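Local coordinates for DNA repair protein RAD7 (Saccharomyces cerevisiae, PDB 5ZB2) that takes part, as a component of the global genome repair complex, in nucleotide excision repair that removes damage from nontranscribing DNA, and interacts with Elc1, at residues 139-145 with 165-170; 157-163 with 184-190. All coordinates share one frame; numbering follows the deposited sequence.

Interaction 1: residues 139-145 with 165-170; sequences INEDTWE and RFTDKS
Trp144 and Phe166 form the aromatic centre of a helix-start to helix-start packing on the outer, helical layer of the leucine-rich-repeat solenoid, where helices 141-150 and 168-178 begin side by side. The pair is T-shaped: Phe166 sends its CD1 edge onto one face of the five-membered ring of Trp144, with centroids 4.8 Å apart and planes at 83°. Ile139 CG2 lies over the opposite face of the indole, so the indole is sandwiched between an aliphatic branch and an aromatic edge, which should limit its rotation, while Leu118 of helix 115-124 and Ile160 of strand 157-161 also touch it.

Polar contacts extend the junction toward its more exposed side. With CG placed between its backbone N and carbonyl carbon (chi1 54°), Glu141 extends its carboxylate across to Thr167, whose OG1 donates to OE2 over 2.9 Å, on the anti side and somewhat out of the carboxylate plane. The same Thr167 OG1 caps its own helix, accepting a weak bond from Ser170 N and another from Ser170 OG at 3.2 Å. Asn140 OD1 caps the neighbouring helix by accepting from Thr143 N at 2.8 Å. Further along, Lys169 NZ and Glu145 OE1 make a long, weak salt bridge of 3.3 Å. The chemistry implies that one hydroxyl couples the two helix starts, serving as N-cap for its own helix and as donor to the carboxylate of the other.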
# COMPACT_ATOMS: atom_id res chain seq x y z
N ILE A 139 -16.11 -7.52 1.20
CA ILE A 139 -16.22 -7.41 2.65
C ILE A 139 -17.13 -8.51 3.18
O ILE A 139 -18.30 -8.61 2.78
CB ILE A 139 -16.75 -6.02 3.05
CG1 ILE A 139 -16.00 -4.89 2.32
CG2 ILE A 139 -16.67 -5.84 4.56
CD1 ILE A 139 -14.52 -4.78 2.66
N ASN A 140 -16.61 -9.32 4.10
CA ASN A 140 -17.42 -10.35 4.74
C ASN A 140 -18.04 -9.81 6.03
O ASN A 140 -17.70 -8.73 6.52
CB ASN A 140 -16.58 -11.60 5.03
CG ASN A 140 -15.46 -11.36 6.02
OD1 ASN A 140 -15.48 -10.39 6.78
ND2 ASN A 140 -14.48 -12.25 6.03
N GLU A 141 -18.98 -10.59 6.57
CA GLU A 141 -19.79 -10.10 7.69
C GLU A 141 -18.93 -9.71 8.88
O GLU A 141 -19.22 -8.73 9.57
CB GLU A 141 -20.83 -11.16 8.09
CG GLU A 141 -20.26 -12.54 8.42
CD GLU A 141 -21.31 -13.48 8.99
OE1 GLU A 141 -20.96 -14.32 9.84
OE2 GLU A 141 -22.49 -13.38 8.59
N ASP A 142 -17.86 -10.47 9.13
CA ASP A 142 -17.02 -10.18 10.28
C ASP A 142 -16.27 -8.87 10.11
O ASP A 142 -16.04 -8.15 11.10
CB ASP A 142 -16.05 -11.33 10.51
CG ASP A 142 -16.77 -12.63 10.83
OD1 ASP A 142 -17.05 -12.87 12.03
OD2 ASP A 142 -17.06 -13.40 9.89
N THR A 143 -15.89 -8.52 8.88
CA THR A 143 -15.27 -7.22 8.66
C THR A 143 -16.27 -6.09 8.86
O THR A 143 -15.94 -5.06 9.45
CB THR A 143 -14.67 -7.16 7.26
OG1 THR A 143 -13.71 -8.21 7.11
CG2 THR A 143 -13.98 -5.82 7.03
N TRP A 144 -17.51 -6.27 8.38
CA TRP A 144 -18.54 -5.27 8.61
C TRP A 144 -18.67 -4.95 10.10
O TRP A 144 -18.74 -3.78 10.49
CB TRP A 144 -19.89 -5.73 8.05
CG TRP A 144 -19.96 -5.70 6.55
CD1 TRP A 144 -20.24 -6.75 5.72
CD2 TRP A 144 -19.73 -4.57 5.70
NE1 TRP A 144 -20.21 -6.33 4.41
CE2 TRP A 144 -19.90 -5.00 4.37
CE3 TRP A 144 -19.40 -3.23 5.94
CZ2 TRP A 144 -19.74 -4.14 3.29
CZ3 TRP A 144 -19.25 -2.38 4.86
CH2 TRP A 144 -19.42 -2.84 3.55
N GLU A 145 -18.69 -5.99 10.94
CA GLU A 145 -18.79 -5.78 12.38
C GLU A 145 -17.65 -4.90 12.89
O GLU A 145 -17.88 -3.94 13.62
CB GLU A 145 -18.80 -7.12 13.11
CG GLU A 145 -18.91 -6.97 14.63
CD GLU A 145 -19.18 -8.28 15.35
OE1 GLU A 145 -19.15 -9.35 14.70
OE2 GLU A 145 -19.41 -8.24 16.57
N ARG A 165 -22.88 -10.52 0.76
CA ARG A 165 -22.10 -10.78 1.95
C ARG A 165 -22.40 -9.82 3.09
O ARG A 165 -21.81 -9.94 4.16
CB ARG A 165 -20.60 -10.74 1.62
CG ARG A 165 -20.10 -11.99 0.90
CD ARG A 165 -18.66 -11.84 0.42
NE ARG A 165 -18.18 -13.06 -0.22
CZ ARG A 165 -17.17 -13.10 -1.09
NH1 ARG A 165 -16.53 -12.00 -1.44
NH2 ARG A 165 -16.81 -14.26 -1.62
N PHE A 166 -23.30 -8.86 2.87
CA PHE A 166 -23.84 -8.04 3.96
C PHE A 166 -25.05 -8.78 4.53
O PHE A 166 -26.17 -8.67 4.01
CB PHE A 166 -24.22 -6.65 3.46
CG PHE A 166 -24.51 -5.67 4.55
CD1 PHE A 166 -23.47 -5.08 5.26
CD2 PHE A 166 -25.81 -5.34 4.88
CE1 PHE A 166 -23.72 -4.17 6.27
CE2 PHE A 166 -26.07 -4.43 5.90
CZ PHE A 166 -25.03 -3.85 6.60
N THR A 167 -24.83 -9.53 5.59
CA THR A 167 -25.81 -10.48 6.10
C THR A 167 -26.68 -9.84 7.18
O THR A 167 -26.45 -8.71 7.61
CB THR A 167 -25.10 -11.71 6.66
OG1 THR A 167 -24.35 -11.33 7.82
CG2 THR A 167 -24.16 -12.30 5.61
N ASP A 168 -27.68 -10.60 7.62
CA ASP A 168 -28.50 -10.15 8.75
C ASP A 168 -27.65 -9.85 9.97
O ASP A 168 -27.90 -8.88 10.69
CB ASP A 168 -29.56 -11.21 9.07
CG ASP A 168 -30.72 -11.19 8.09
OD1 ASP A 168 -31.14 -10.08 7.69
OD2 ASP A 168 -31.22 -12.27 7.72
N LYS A 169 -26.62 -10.67 10.22
CA LYS A 169 -25.70 -10.39 11.32
C LYS A 169 -25.05 -9.02 11.15
O LYS A 169 -24.91 -8.27 12.13
CB LYS A 169 -24.64 -11.48 11.40
CG LYS A 169 -23.79 -11.43 12.67
CD LYS A 169 -22.74 -12.53 12.67
CE LYS A 169 -22.21 -12.80 14.08
NZ LYS A 169 -21.63 -11.59 14.72
N SER A 170 -24.65 -8.68 9.93
CA SER A 170 -24.01 -7.39 9.69
C SER A 170 -24.98 -6.25 9.93
O SER A 170 -24.60 -5.20 10.47
CB SER A 170 -23.47 -7.33 8.26
OG SER A 170 -22.77 -8.52 7.94
O HOH W 1 -19.85 -10.56 12.69

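Interaction 2: residues 157-163 with 184-190; sequences EFHISNT and SLGLSRL
Ser184 OG meets two side chains of the adjacent strand in this pairing of parallel strands 157-161 and 184-188, consecutive rungs of the leucine-rich-repeat solenoid. It donates to the anti lone pair of Glu157 OE2, 2.8 Å away, and accepts from His159 NE2, also at 2.8 Å. The imidazole rests with one face over the backbone of Leu185 and Gly186, the Gly186 N lying above its centre and the CA of Gly186 3.3 Å from His159 ND1. His159 has its CG anti to the carbonyl carbon (chi1 -62°), an arrangement that brings the ring down over the next strand.

Beneath these side chains the backbones run almost exactly parallel, 6° apart. Phe158 and Ile160 each donate and accept: Phe158 N bonds to Ser184 O and Phe158 O accepts from Gly186 N at 2.9 Å, while Ile160 N bonds to Gly186 O and Ile160 O receives a weak bond from Ser188 N. Just past the end of strand 157-161, Asn162 N continues the pattern to Ser188 O at 3.2 Å. Toward the helical layer, Ile160 CG2 packs against Leu190 CD1 at 4.0 Å.

The next shell reaches both ends of the polar group: Ser130 on the preceding strand is hydrogen-bonded to Glu157 OE1, and Cys212 of strand 210-214 packs against His159. The bond that joins imidazole to hydroxyl is nearly straight, 168° at the hydrogen, with Ser184 OG in the plane of the His159 ring.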
# COMPACT_ATOMS: atom_id res chain seq x y z
N GLU A 157 -24.96 8.39 8.50
CA GLU A 157 -25.54 8.05 7.20
C GLU A 157 -24.80 6.85 6.64
O GLU A 157 -23.58 6.89 6.48
CB GLU A 157 -25.46 9.24 6.24
CG GLU A 157 -26.05 8.97 4.87
CD GLU A 157 -26.26 10.24 4.08
OE1 GLU A 157 -25.29 11.01 3.90
OE2 GLU A 157 -27.41 10.49 3.64
N PHE A 158 -25.54 5.78 6.33
CA PHE A 158 -24.95 4.57 5.77
C PHE A 158 -25.87 4.01 4.71
O PHE A 158 -27.03 3.70 4.99
CB PHE A 158 -24.68 3.53 6.86
CG PHE A 158 -23.93 2.32 6.37
CD1 PHE A 158 -22.59 2.41 6.01
CD2 PHE A 158 -24.56 1.09 6.26
CE1 PHE A 158 -21.90 1.31 5.56
CE2 PHE A 158 -23.87 -0.02 5.80
CZ PHE A 158 -22.54 0.09 5.45
N HIS A 159 -25.36 3.91 3.48
CA HIS A 159 -26.04 3.24 2.38
C HIS A 159 -25.09 2.20 1.80
O HIS A 159 -23.95 2.52 1.46
CB HIS A 159 -26.45 4.24 1.28
CG HIS A 159 -27.42 5.28 1.75
ND1 HIS A 159 -28.66 5.45 1.16
CD2 HIS A 159 -27.34 6.21 2.73
CE1 HIS A 159 -29.30 6.43 1.77
NE2 HIS A 159 -28.52 6.91 2.73
N ILE A 160 -25.56 0.96 1.71
CA ILE A 160 -24.79 -0.12 1.09
C ILE A 160 -25.68 -0.84 0.08
O ILE A 160 -26.88 -1.01 0.30
CB ILE A 160 -24.24 -1.11 2.14
CG1 ILE A 160 -23.49 -2.25 1.43
CG2 ILE A 160 -25.37 -1.64 3.02
CD1 ILE A 160 -22.67 -3.09 2.35
N SER A 161 -25.07 -1.26 -1.03
CA SER A 161 -25.82 -1.87 -2.12
C SER A 161 -24.98 -2.95 -2.80
O SER A 161 -23.75 -2.92 -2.77
CB SER A 161 -26.26 -0.83 -3.15
OG SER A 161 -26.95 0.24 -2.54
N ASN A 162 -25.68 -3.91 -3.41
CA ASN A 162 -25.10 -4.87 -4.34
C ASN A 162 -23.98 -5.70 -3.70
O ASN A 162 -22.82 -5.69 -4.13
CB ASN A 162 -24.59 -4.16 -5.60
CG ASN A 162 -25.71 -3.80 -6.54
OD1 ASN A 162 -26.55 -4.63 -6.87
ND2 ASN A 162 -25.74 -2.55 -6.98
N THR A 163 -24.35 -6.45 -2.66
CA THR A 163 -23.44 -7.44 -2.08
C THR A 163 -24.25 -8.42 -1.25
O THR A 163 -25.00 -8.00 -0.36
CB THR A 163 -22.36 -6.78 -1.23
OG1 THR A 163 -21.60 -7.79 -0.56
CG2 THR A 163 -22.97 -5.84 -0.19
N SER A 184 -29.92 8.57 8.31
CA SER A 184 -30.10 8.21 6.91
C SER A 184 -29.60 6.79 6.71
O SER A 184 -28.49 6.45 7.14
CB SER A 184 -29.35 9.19 6.00
OG SER A 184 -29.30 8.72 4.66
N LEU A 185 -30.42 5.95 6.06
CA LEU A 185 -30.11 4.54 5.89
C LEU A 185 -30.56 4.07 4.52
O LEU A 185 -31.67 4.37 4.08
CB LEU A 185 -30.79 3.69 6.97
CG LEU A 185 -30.60 2.17 6.85
CD1 LEU A 185 -29.14 1.78 7.06
CD2 LEU A 185 -31.51 1.45 7.83
N GLY A 186 -29.68 3.32 3.85
CA GLY A 186 -29.99 2.74 2.56
C GLY A 186 -29.66 1.27 2.48
O GLY A 186 -28.55 0.85 2.85
N LEU A 187 -30.61 0.47 1.99
CA LEU A 187 -30.44 -0.98 1.84
C LEU A 187 -30.99 -1.36 0.48
O LEU A 187 -32.21 -1.34 0.29
CB LEU A 187 -31.16 -1.74 2.96
CG LEU A 187 -30.77 -1.37 4.39
CD1 LEU A 187 -31.73 -1.99 5.41
CD2 LEU A 187 -29.34 -1.79 4.67
N SER A 188 -30.11 -1.70 -0.46
CA SER A 188 -30.52 -1.91 -1.85
C SER A 188 -29.86 -3.15 -2.40
O SER A 188 -28.62 -3.24 -2.43
CB SER A 188 -30.17 -0.69 -2.70
OG SER A 188 -30.22 -1.02 -4.08
N ARG A 189 -30.67 -4.11 -2.86
CA ARG A 189 -30.17 -5.30 -3.53
C ARG A 189 -29.18 -6.06 -2.65
O ARG A 189 -28.03 -6.33 -3.03
CB ARG A 189 -29.54 -4.93 -4.88
CG ARG A 189 -30.54 -4.45 -5.92
CD ARG A 189 -29.91 -4.32 -7.30
NE ARG A 189 -30.90 -3.99 -8.32
CZ ARG A 189 -31.66 -4.89 -8.95
NH1 ARG A 189 -31.55 -6.18 -8.67
NH2 ARG A 189 -32.54 -4.49 -9.86
N LEU A 190 -29.64 -6.40 -1.45
CA LEU A 190 -28.87 -7.15 -0.46
C LEU A 190 -29.52 -8.52 -0.31
O LEU A 190 -30.49 -8.67 0.45
CB LEU A 190 -28.79 -6.38 0.85
CG LEU A 190 -28.26 -4.95 0.71
CD1 LEU A 190 -28.34 -4.21 2.04
CD2 LEU A 190 -26.83 -4.93 0.18

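The two interactions lie with centres 13 Å apart and interleave along the chain: helix 141-150 is followed by strand 157-161, then helix 168-178 and strand 184-188. Interaction 1 joins the starts of the two helices on the outer layer, and interaction 2 pairs the two strands of the inner one. They meet in the hydrophobic interior between those layers, where Ile160 CD1 reaches Trp144 CZ2 at 3.2 Å and Phe166 packs against Ile160, Leu190 and Phe158. Neighbouring turns of the solenoid are thus joined twice, by helix starts outside and by backbone pairing inside, which is how a leucine-rich-repeat array builds one continuous curved body.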